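Local coordinates for DUF5751 domain-containing protein (Sulfolobus tokodaii, PDB 2RBG), which is of unknown function but folds as an alpha/beta protein built on a five-stranded parallel sheet, at residues L26-S31 with G89-C94; N19-I24 with T36-F41; N5-I10 with K80-S85. All blocks are in the same frame, centred on the assembly; numbering follows the deposited sequence.

Contact 1 (L26-S31 with G89-C94)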
loop_
_atom_site.group_PDB
_atom_site.type_symbol
_atom_site.label_atom_id
_atom_site.label_comp_id
_atom_site.label_asym_id
_atom_site.label_seq_id
_atom_site.Cartn_x
_atom_site.Cartn_y
_atom_site.Cartn_z
ATOM N N LEU A 26 12.878 -1.170 -5.998
ATOM C CA LEU A 26 12.641 -2.235 -5.030
ATOM C C LEU A 26 11.554 -3.138 -5.618
ATOM O O LEU A 26 11.662 -4.363 -5.603
ATOM C CB LEU A 26 12.140 -1.664 -3.698
ATOM C CG LEU A 26 13.101 -1.572 -2.511
ATOM C CD1 LEU A 26 14.197 -0.599 -2.824
ATOM C CD2 LEU A 26 12.349 -1.118 -1.272
ATOM N N ASP A 27 10.507 -2.517 -6.150
ATOM C CA ASP A 27 9.400 -3.265 -6.724
ATOM C C ASP A 27 9.767 -3.972 -8.023
ATOM O O ASP A 27 9.369 -5.118 -8.241
ATOM C CB ASP A 27 8.192 -2.349 -6.938
ATOM C CG ASP A 27 7.570 -1.897 -5.629
ATOM O OD1 ASP A 27 7.483 -2.729 -4.700
ATOM O OD2 ASP A 27 7.160 -0.722 -5.530
ATOM N N VAL A 28 10.529 -3.304 -8.883
ATOM C CA VAL A 28 10.926 -3.934 -10.138
ATOM C C VAL A 28 11.779 -5.169 -9.850
ATOM O O VAL A 28 11.566 -6.235 -10.432
ATOM C CB VAL A 28 11.718 -2.964 -11.040
ATOM C CG1 VAL A 28 12.331 -3.726 -12.213
ATOM C CG2 VAL A 28 10.785 -1.867 -11.566
ATOM N N ARG A 29 12.736 -5.035 -8.938
ATOM C CA ARG A 29 13.594 -6.170 -8.607
ATOM C C ARG A 29 12.781 -7.355 -8.086
ATOM O O ARG A 29 13.013 -8.495 -8.484
ATOM C CB ARG A 29 14.644 -5.763 -7.569
ATOM C CG ARG A 29 15.771 -4.899 -8.120
ATOM C CD ARG A 29 16.745 -4.557 -7.006
ATOM N NE ARG A 29 17.910 -3.813 -7.471
ATOM C CZ ARG A 29 19.146 -4.296 -7.487
ATOM N NH1 ARG A 29 19.386 -5.530 -7.065
ATOM N NH2 ARG A 29 20.149 -3.537 -7.909
ATOM N N SER A 30 11.819 -7.085 -7.209
ATOM C CA SER A 30 10.986 -8.148 -6.650
ATOM C C SER A 30 10.071 -8.808 -7.680
ATOM O O SER A 30 9.671 -9.960 -7.507
ATOM C CB SER A 30 10.125 -7.611 -5.498
ATOM O OG SER A 30 10.917 -7.328 -4.358
ATOM N N SER A 31 9.743 -8.083 -8.745
ATOM C CA SER A 31 8.856 -8.611 -9.782
ATOM C C SER A 31 9.490 -9.732 -10.598
ATOM O O SER A 31 8.786 -10.503 -11.247
ATOM C CB SER A 31 8.424 -7.496 -10.738
ATOM O OG SER A 31 9.472 -7.166 -11.634
ATOM N N GLY A 89 3.730 -6.287 -16.720
ATOM C CA GLY A 89 3.448 -6.031 -15.317
ATOM C C GLY A 89 3.213 -4.544 -15.155
ATOM O O GLY A 89 3.629 -3.765 -16.012
ATOM N N LEU A 90 2.569 -4.142 -14.062
ATOM C CA LEU A 90 2.277 -2.730 -13.841
ATOM C C LEU A 90 2.613 -2.234 -12.439
ATOM O O LEU A 90 2.285 -2.885 -11.449
ATOM C CB LEU A 90 0.795 -2.467 -14.112
ATOM C CG LEU A 90 0.269 -1.057 -13.834
ATOM C CD1 LEU A 90 0.897 -0.071 -14.809
ATOM C CD2 LEU A 90 -1.247 -1.040 -13.969
ATOM N N LEU A 91 3.261 -1.074 -12.374
ATOM C CA LEU A 91 3.609 -0.425 -11.110
ATOM C C LEU A 91 3.068 0.997 -11.195
ATOM O O LEU A 91 3.271 1.683 -12.202
ATOM C CB LEU A 91 5.125 -0.399 -10.901
ATOM C CG LEU A 91 5.775 -1.748 -10.577
ATOM C CD1 LEU A 91 7.293 -1.595 -10.543
ATOM C CD2 LEU A 91 5.259 -2.254 -9.230
ATOM N N VAL A 92 2.377 1.437 -10.148
ATOM C CA VAL A 92 1.786 2.773 -10.130
ATOM C C VAL A 92 2.191 3.568 -8.891
ATOM O O VAL A 92 2.082 3.072 -7.770
ATOM C CB VAL A 92 0.240 2.685 -10.176
ATOM C CG1 VAL A 92 -0.370 4.069 -10.038
ATOM C CG2 VAL A 92 -0.203 2.031 -11.481
ATOM N N TYR A 93 2.639 4.804 -9.101
ATOM C CA TYR A 93 3.055 5.671 -7.997
ATOM C C TYR A 93 2.568 7.106 -8.147
ATOM O O TYR A 93 2.596 7.673 -9.240
ATOM C CB TYR A 93 4.579 5.721 -7.899
ATOM C CG TYR A 93 5.244 4.375 -7.834
ATOM C CD1 TYR A 93 5.489 3.751 -6.611
ATOM C CD2 TYR A 93 5.615 3.713 -9.002
ATOM C CE1 TYR A 93 6.092 2.498 -6.556
ATOM C CE2 TYR A 93 6.211 2.469 -8.959
ATOM C CZ TYR A 93 6.449 1.864 -7.735
ATOM O OH TYR A 93 7.051 0.629 -7.703
ATOM N N CYS A 94 2.146 7.696 -7.035
ATOM C CA CYS A 94 1.698 9.083 -7.032
ATOM C C CYS A 94 1.663 9.597 -5.601
ATOM O O CYS A 94 1.791 8.820 -4.650
ATOM C CB CYS A 94 0.289 9.210 -7.634
ATOM S SG CYS A 94 -1.086 8.814 -6.495
#
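The Y93 ring meets D27 at its hydroxyl edge, where carboxylate atom OD2 lies in the ring plane. The two planes are 19° apart, so the flat groups are nearly coplanar. Y93 OH donates a hydrogen bond of 2.6 Å to D27 OD2. The oxygen accepts with its anti lone pair, on the side away from OD1. The D27 chain runs on past the tyrosine in the opposite direction, and D27 CB sits 3.3 Å from Y93 OH. K23 and I24, one turn back on the helix, also touch this tyrosine, as does Y20. A phenylalanine in place of Y93 would keep the ring but would probably leave OD2 without this donor and the carboxylate freer to turn. L91 adds the apolar part. L91 CD1 meets V28 CG2 at 3.6 Å, the two chains crossing at about a right angle. L91 CD2 lies 3.7 Å from D27 CB. Helical segment 26-31 runs nearly antiparallel to strand segment 89-94, at 163°. Toward the neighbouring strands, L91 also touches T8 of strand 6-11 and I118 of strand 117-121. V92 points to the other face of the sheet and packs on helix 99-107.

Contact 2 (N19-I24 with T36-F41)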
loop_
_atom_site.group_PDB
_atom_site.type_symbol
_atom_site.label_atom_id
_atom_site.label_comp_id
_atom_site.label_asym_id
_atom_site.label_seq_id
_atom_site.Cartn_x
_atom_site.Cartn_y
_atom_site.Cartn_z
ATOM N N ASN A 19 12.866 9.767 -3.298
ATOM C CA ASN A 19 12.262 8.736 -2.460
ATOM C C ASN A 19 11.445 7.724 -3.256
ATOM O O ASN A 19 11.534 6.518 -3.013
ATOM C CB ASN A 19 11.371 9.364 -1.382
ATOM C CG ASN A 19 12.155 10.198 -0.388
ATOM O OD1 ASN A 19 13.230 9.804 0.062
ATOM N ND2 ASN A 19 11.608 11.354 -0.025
ATOM N N TYR A 20 10.648 8.205 -4.204
ATOM C CA TYR A 20 9.830 7.296 -4.998
ATOM C C TYR A 20 10.618 6.405 -5.949
ATOM O O TYR A 20 10.238 5.259 -6.164
ATOM C CB TYR A 20 8.763 8.057 -5.788
ATOM C CG TYR A 20 7.491 8.315 -5.005
ATOM C CD1 TYR A 20 7.476 9.205 -3.932
ATOM C CD2 TYR A 20 6.298 7.677 -5.347
ATOM C CE1 TYR A 20 6.302 9.460 -3.224
ATOM C CE2 TYR A 20 5.118 7.924 -4.649
ATOM C CZ TYR A 20 5.129 8.822 -3.587
ATOM O OH TYR A 20 3.962 9.099 -2.909
ATOM N N PHE A 21 11.703 6.909 -6.531
ATOM C CA PHE A 21 12.464 6.058 -7.434
ATOM C C PHE A 21 13.146 4.930 -6.677
ATOM O O PHE A 21 13.458 3.883 -7.248
ATOM C CB PHE A 21 13.473 6.868 -8.249
ATOM C CG PHE A 21 12.934 7.301 -9.583
ATOM C CD1 PHE A 21 12.023 8.350 -9.672
ATOM C CD2 PHE A 21 13.262 6.599 -10.739
ATOM C CE1 PHE A 21 11.440 8.690 -10.893
ATOM C CE2 PHE A 21 12.684 6.932 -11.972
ATOM C CZ PHE A 21 11.771 7.978 -12.046
ATOM N N ARG A 22 13.365 5.137 -5.386
ATOM C CA ARG A 22 13.963 4.097 -4.568
ATOM C C ARG A 22 12.927 2.973 -4.487
ATOM O O ARG A 22 13.267 1.791 -4.536
ATOM C CB ARG A 22 14.290 4.637 -3.171
ATOM C CG ARG A 22 14.922 3.607 -2.246
ATOM C CD ARG A 22 15.319 4.198 -0.895
ATOM N NE ARG A 22 16.497 5.063 -0.967
ATOM C CZ ARG A 22 17.120 5.550 0.104
ATOM N NH1 ARG A 22 16.674 5.254 1.319
ATOM N NH2 ARG A 22 18.188 6.327 -0.033
ATOM N N LYS A 23 11.654 3.350 -4.383
ATOM C CA LYS A 23 10.572 2.370 -4.315
ATOM C C LYS A 23 10.431 1.635 -5.645
ATOM O O LYS A 23 10.265 0.418 -5.683
ATOM C CB LYS A 23 9.238 3.050 -3.993
ATOM C CG LYS A 23 9.128 3.653 -2.601
ATOM C CD LYS A 23 7.715 4.190 -2.367
ATOM C CE LYS A 23 7.508 4.608 -0.924
ATOM N NZ LYS A 23 7.651 3.449 0.003
ATOM N N ILE A 24 10.489 2.387 -6.740
ATOM C CA ILE A 24 10.354 1.798 -8.062
ATOM C C ILE A 24 11.289 0.614 -8.272
ATOM O O ILE A 24 10.858 -0.456 -8.690
ATOM C CB ILE A 24 10.617 2.849 -9.164
ATOM C CG1 ILE A 24 9.467 3.863 -9.179
ATOM C CG2 ILE A 24 10.761 2.165 -10.528
ATOM C CD1 ILE A 24 9.695 5.047 -10.094
ATOM N N THR A 36 12.213 -2.386 -17.248
ATOM C CA THR A 36 11.028 -1.600 -16.949
ATOM C C THR A 36 11.038 -0.358 -17.822
ATOM O O THR A 36 12.098 0.196 -18.121
ATOM C CB THR A 36 10.962 -1.166 -15.458
ATOM O OG1 THR A 36 9.746 -0.440 -15.227
ATOM C CG2 THR A 36 12.147 -0.277 -15.094
ATOM N N THR A 37 9.858 0.047 -18.270
ATOM C CA THR A 37 9.739 1.251 -19.077
ATOM C C THR A 37 9.013 2.218 -18.151
ATOM O O THR A 37 7.840 2.026 -17.816
ATOM C CB THR A 37 8.948 0.987 -20.387
ATOM O OG1 THR A 37 8.787 2.219 -21.099
ATOM C CG2 THR A 37 7.591 0.371 -20.099
ATOM N N ILE A 38 9.748 3.230 -17.708
ATOM C CA ILE A 38 9.248 4.222 -16.764
ATOM C C ILE A 38 8.669 5.461 -17.430
ATOM O O ILE A 38 9.331 6.113 -18.240
ATOM C CB ILE A 38 10.377 4.647 -15.809
ATOM C CG1 ILE A 38 11.008 3.401 -15.185
ATOM C CG2 ILE A 38 9.841 5.576 -14.731
ATOM C CD1 ILE A 38 12.251 3.683 -14.370
ATOM N N ASN A 39 7.434 5.786 -17.066
ATOM C CA ASN A 39 6.739 6.943 -17.617
ATOM C C ASN A 39 6.430 7.920 -16.501
ATOM O O ASN A 39 5.653 7.621 -15.592
ATOM C CB ASN A 39 5.458 6.484 -18.308
ATOM C CG ASN A 39 5.744 5.667 -19.547
ATOM O OD1 ASN A 39 5.923 6.212 -20.637
ATOM N ND2 ASN A 39 5.817 4.355 -19.383
ATOM N N VAL A 40 7.045 9.092 -16.585
ATOM C CA VAL A 40 6.898 10.125 -15.576
ATOM C C VAL A 40 6.068 11.292 -16.086
ATOM O O VAL A 40 6.396 11.898 -17.104
ATOM C CB VAL A 40 8.280 10.654 -15.150
ATOM C CG1 VAL A 40 8.144 11.563 -13.938
ATOM C CG2 VAL A 40 9.216 9.489 -14.867
ATOM N N PHE A 41 4.994 11.601 -15.371
ATOM C CA PHE A 41 4.118 12.703 -15.742
ATOM C C PHE A 41 4.533 13.876 -14.868
ATOM O O PHE A 41 4.178 13.959 -13.693
ATOM C CB PHE A 41 2.674 12.267 -15.517
ATOM C CG PHE A 41 2.301 11.058 -16.327
ATOM C CD1 PHE A 41 1.947 11.186 -17.668
ATOM C CD2 PHE A 41 2.401 9.781 -15.778
ATOM C CE1 PHE A 41 1.704 10.061 -18.454
ATOM C CE2 PHE A 41 2.160 8.649 -16.556
ATOM C CZ PHE A 41 1.812 8.791 -17.899
#
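Beside the apolar meeting of F21 and I24 with I38 and V40, one polar atom at the start of the strand is gripped twice: T36 OG1 is hydrogen-bonded to I6 O and to T8 OG1. These bonds tie the buried threonine to the adjacent strand 6-11. The contact with the helix is made by carbon alone. F21 reaches the strand with the far end of its ring. F21 CE2 lies 4.1 Å from I38 CD1, which approaches obliquely. F21 CZ lies 4.1 Å from I38 CG2, so both branches of the isoleucine touch the phenylalanine. I38 CG2 is anti to the backbone N while CG1 sits beside that N (chi1 -52°), and this spreads the two branches along the ring end. V40 CG2 is 4.1 Å from F21 CZ and comes in at the ring edge, near its plane. I24, three residues on along the helix, works in two directions. I24 CD1 stands 3.8 Å above the F21 ring plane, over the centre, and packs against one face. I24 CG2 turns to the strand and lies 4.4 Å from I38 CD1, a looser touch. The helical bond from I24 N to Y20 O, 2.9 Å, fixes the backbone that presents I24. K23 touches Y93 and meets the F121 ring in a cation-pi contact, and its NZ forms a salt bridge with D76 of the second subunit. Within the beta-alpha-beta unit of strand 6-11, helix 17-31 and strand 35-41, segment 19-24 of the helix runs nearly antiparallel to segment 36-41, at 155°, and strand 35-41 lies between strands 6-11 and 64-70.

Contact 3 (N5-I10 with K80-S85)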
loop_
_atom_site.group_PDB
_atom_site.type_symbol
_atom_site.label_atom_id
_atom_site.label_comp_id
_atom_site.label_asym_id
_atom_site.label_seq_id
_atom_site.Cartn_x
_atom_site.Cartn_y
_atom_site.Cartn_z
ATOM N N ASN A 5 8.927 -7.131 -18.760
ATOM C CA ASN A 5 9.036 -5.684 -18.940
ATOM C C ASN A 5 7.897 -4.994 -18.207
ATOM O O ASN A 5 6.759 -4.972 -18.670
ATOM C CB ASN A 5 9.017 -5.326 -20.432
ATOM C CG ASN A 5 9.291 -3.851 -20.684
ATOM O OD1 ASN A 5 10.051 -3.216 -19.954
ATOM N ND2 ASN A 5 8.686 -3.305 -21.733
ATOM N N ILE A 6 8.229 -4.427 -17.055
ATOM C CA ILE A 6 7.266 -3.749 -16.202
ATOM C C ILE A 6 6.940 -2.327 -16.650
ATOM O O ILE A 6 7.843 -1.526 -16.901
ATOM C CB ILE A 6 7.796 -3.677 -14.749
ATOM C CG1 ILE A 6 8.163 -5.082 -14.255
ATOM C CG2 ILE A 6 6.757 -3.034 -13.842
ATOM C CD1 ILE A 6 6.994 -6.046 -14.204
ATOM N N LEU A 7 5.649 -2.022 -16.763
ATOM C CA LEU A 7 5.228 -0.672 -17.118
ATOM C C LEU A 7 5.155 0.078 -15.793
ATOM O O LEU A 7 4.362 -0.277 -14.922
ATOM C CB LEU A 7 3.840 -0.666 -17.763
ATOM C CG LEU A 7 3.261 0.737 -17.998
ATOM C CD1 LEU A 7 4.124 1.493 -19.003
ATOM C CD2 LEU A 7 1.828 0.626 -18.503
ATOM N N THR A 8 5.993 1.096 -15.635
ATOM C CA THR A 8 6.006 1.886 -14.409
ATOM C C THR A 8 5.472 3.282 -14.690
ATOM O O THR A 8 5.968 3.980 -15.575
ATOM C CB THR A 8 7.434 1.992 -13.826
ATOM O OG1 THR A 8 7.862 0.698 -13.373
ATOM C CG2 THR A 8 7.464 2.959 -12.647
ATOM N N LEU A 9 4.443 3.670 -13.944
ATOM C CA LEU A 9 3.836 4.981 -14.096
ATOM C C LEU A 9 4.016 5.745 -12.794
ATOM O O LEU A 9 3.754 5.212 -11.715
ATOM C CB LEU A 9 2.341 4.848 -14.398
ATOM C CG LEU A 9 1.951 3.904 -15.538
ATOM C CD1 LEU A 9 0.436 3.918 -15.709
ATOM C CD2 LEU A 9 2.641 4.332 -16.823
ATOM N N ILE A 10 4.463 6.991 -12.895
ATOM C CA ILE A 10 4.654 7.806 -11.705
ATOM C C ILE A 10 4.344 9.272 -11.936
ATOM O O ILE A 10 4.697 9.849 -12.963
ATOM C CB ILE A 10 6.102 7.689 -11.156
ATOM C CG1 ILE A 10 6.286 8.637 -9.964
ATOM C CG2 ILE A 10 7.112 8.016 -12.262
ATOM C CD1 ILE A 10 7.584 8.411 -9.181
ATOM N N LYS A 80 -1.178 6.359 -26.638
ATOM C CA LYS A 80 -1.075 5.881 -28.014
ATOM C C LYS A 80 0.174 5.019 -28.170
ATOM O O LYS A 80 0.119 3.924 -28.729
ATOM C CB LYS A 80 -1.021 7.056 -28.997
ATOM C CG LYS A 80 -0.927 6.629 -30.462
ATOM C CD LYS A 80 -2.113 5.766 -30.867
ATOM C CE LYS A 80 -1.974 5.260 -32.298
ATOM N NZ LYS A 80 -3.156 4.444 -32.715
ATOM N N ASN A 81 1.302 5.515 -27.671
ATOM C CA ASN A 81 2.558 4.781 -27.753
ATOM C C ASN A 81 2.474 3.450 -27.014
ATOM O O ASN A 81 3.146 2.486 -27.379
ATOM C CB ASN A 81 3.699 5.614 -27.166
ATOM C CG ASN A 81 4.086 6.789 -28.051
ATOM O OD1 ASN A 81 3.466 7.034 -29.087
ATOM N ND2 ASN A 81 5.116 7.521 -27.641
ATOM N N LEU A 82 1.654 3.405 -25.969
ATOM C CA LEU A 82 1.492 2.185 -25.180
ATOM C C LEU A 82 1.014 1.023 -26.055
ATOM O O LEU A 82 1.299 -0.141 -25.771
ATOM C CB LEU A 82 0.500 2.430 -24.039
ATOM C CG LEU A 82 0.294 1.287 -23.038
ATOM C CD1 LEU A 82 1.629 0.880 -22.432
ATOM C CD2 LEU A 82 -0.677 1.732 -21.952
ATOM N N GLU A 83 0.296 1.343 -27.128
ATOM C CA GLU A 83 -0.203 0.307 -28.029
ATOM C C GLU A 83 0.926 -0.525 -28.631
ATOM O O GLU A 83 0.724 -1.688 -28.982
ATOM C CB GLU A 83 -1.023 0.928 -29.162
ATOM C CG GLU A 83 -2.256 1.675 -28.694
ATOM C CD GLU A 83 -3.106 2.175 -29.845
ATOM O OE1 GLU A 83 -2.663 2.063 -31.005
ATOM O OE2 GLU A 83 -4.216 2.686 -29.588
ATOM N N LYS A 84 2.112 0.068 -28.748
ATOM C CA LYS A 84 3.264 -0.625 -29.329
ATOM C C LYS A 84 4.277 -1.132 -28.301
ATOM O O LYS A 84 5.261 -1.776 -28.662
ATOM C CB LYS A 84 3.998 0.302 -30.303
ATOM C CG LYS A 84 3.196 0.734 -31.516
ATOM C CD LYS A 84 4.010 1.703 -32.369
ATOM C CE LYS A 84 3.252 2.127 -33.614
ATOM N NZ LYS A 84 2.962 0.974 -34.508
ATOM N N SER A 85 4.040 -0.836 -27.029
ATOM C CA SER A 85 4.958 -1.240 -25.970
ATOM C C SER A 85 4.638 -2.619 -25.413
ATOM O O SER A 85 3.510 -2.890 -25.007
ATOM C CB SER A 85 4.928 -0.207 -24.838
ATOM O OG SER A 85 5.881 -0.514 -23.835
HETATM O O HOH W 1 8.946 -0.960 -23.749
#
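L7 and L82 make the direct apolar contact: L7 CD2 meets L82 CD1 at 3.9 Å. The two side chains cross at about a right angle, and one methyl of each does the touching. In both residues CG is anti to the backbone N (chi1 173° in L7, -175° in L82). This extended first torsion carries each branched end across toward the other. The polar pair beside them meets through a water. N5 ND2 donates to this water at 3.1 Å, and S85 OG lies 3.1 Å from the same water oxygen. N5 ND2 and S85 OG are themselves 4.5 Å apart, too far for a direct bond. The water therefore carries the polar link. N5 ND2 also donates to E86 O, just past the second segment, so the amide is held by the chain as well as by the water.

The next shell sets the backbone of residues 80-85. A type I turn runs from L82 to S85 and is closed by S85 N to L82 O at 3.1 Å. It brings L82 round to L7 of the strand and S85 to N5 just before it. E83 N to K80 O and K84 N to N81 O are bonds of the same short i to i+3 kind, leading into the turn. K80 NZ and E83 OE1 form a salt bridge of 3.0 Å, with the lysine nitrogen above the carboxylate plane, 37° out of it. Farther in, L7 packs on T37, N39 and L90 of the flanking strands, and L82 on L109.

The chemistry is thus divided. Buried leucines join L82 to the strand by packing, while the partly exposed N5 and S85 are bridged by water. The exposed K80-E83 pair takes no part in the contact with 5-10.

How the contacts relate
From the N terminus, strand 6-11 leads into helix 17-31 and then strand 35-41. Contact 2 closes the short loop from that helix to strand 35-41, with 11 residues between its segments. It is nested inside the much longer loop that contact 3 closes between residues 5-10 and 80-85. Contact 1 starts on the same helix and ends on strand 89-94, so it crosses both of the others. Contacts 1 and 2 share helix 17-31, and Y20 OH of one probably bonds C94 O of the other. Strand 6-11 lies between strands 35-41 and 89-94, so its backbone links contact 3 to both. Together they tie helix 17-31 and segment 80-85 to the three central strands.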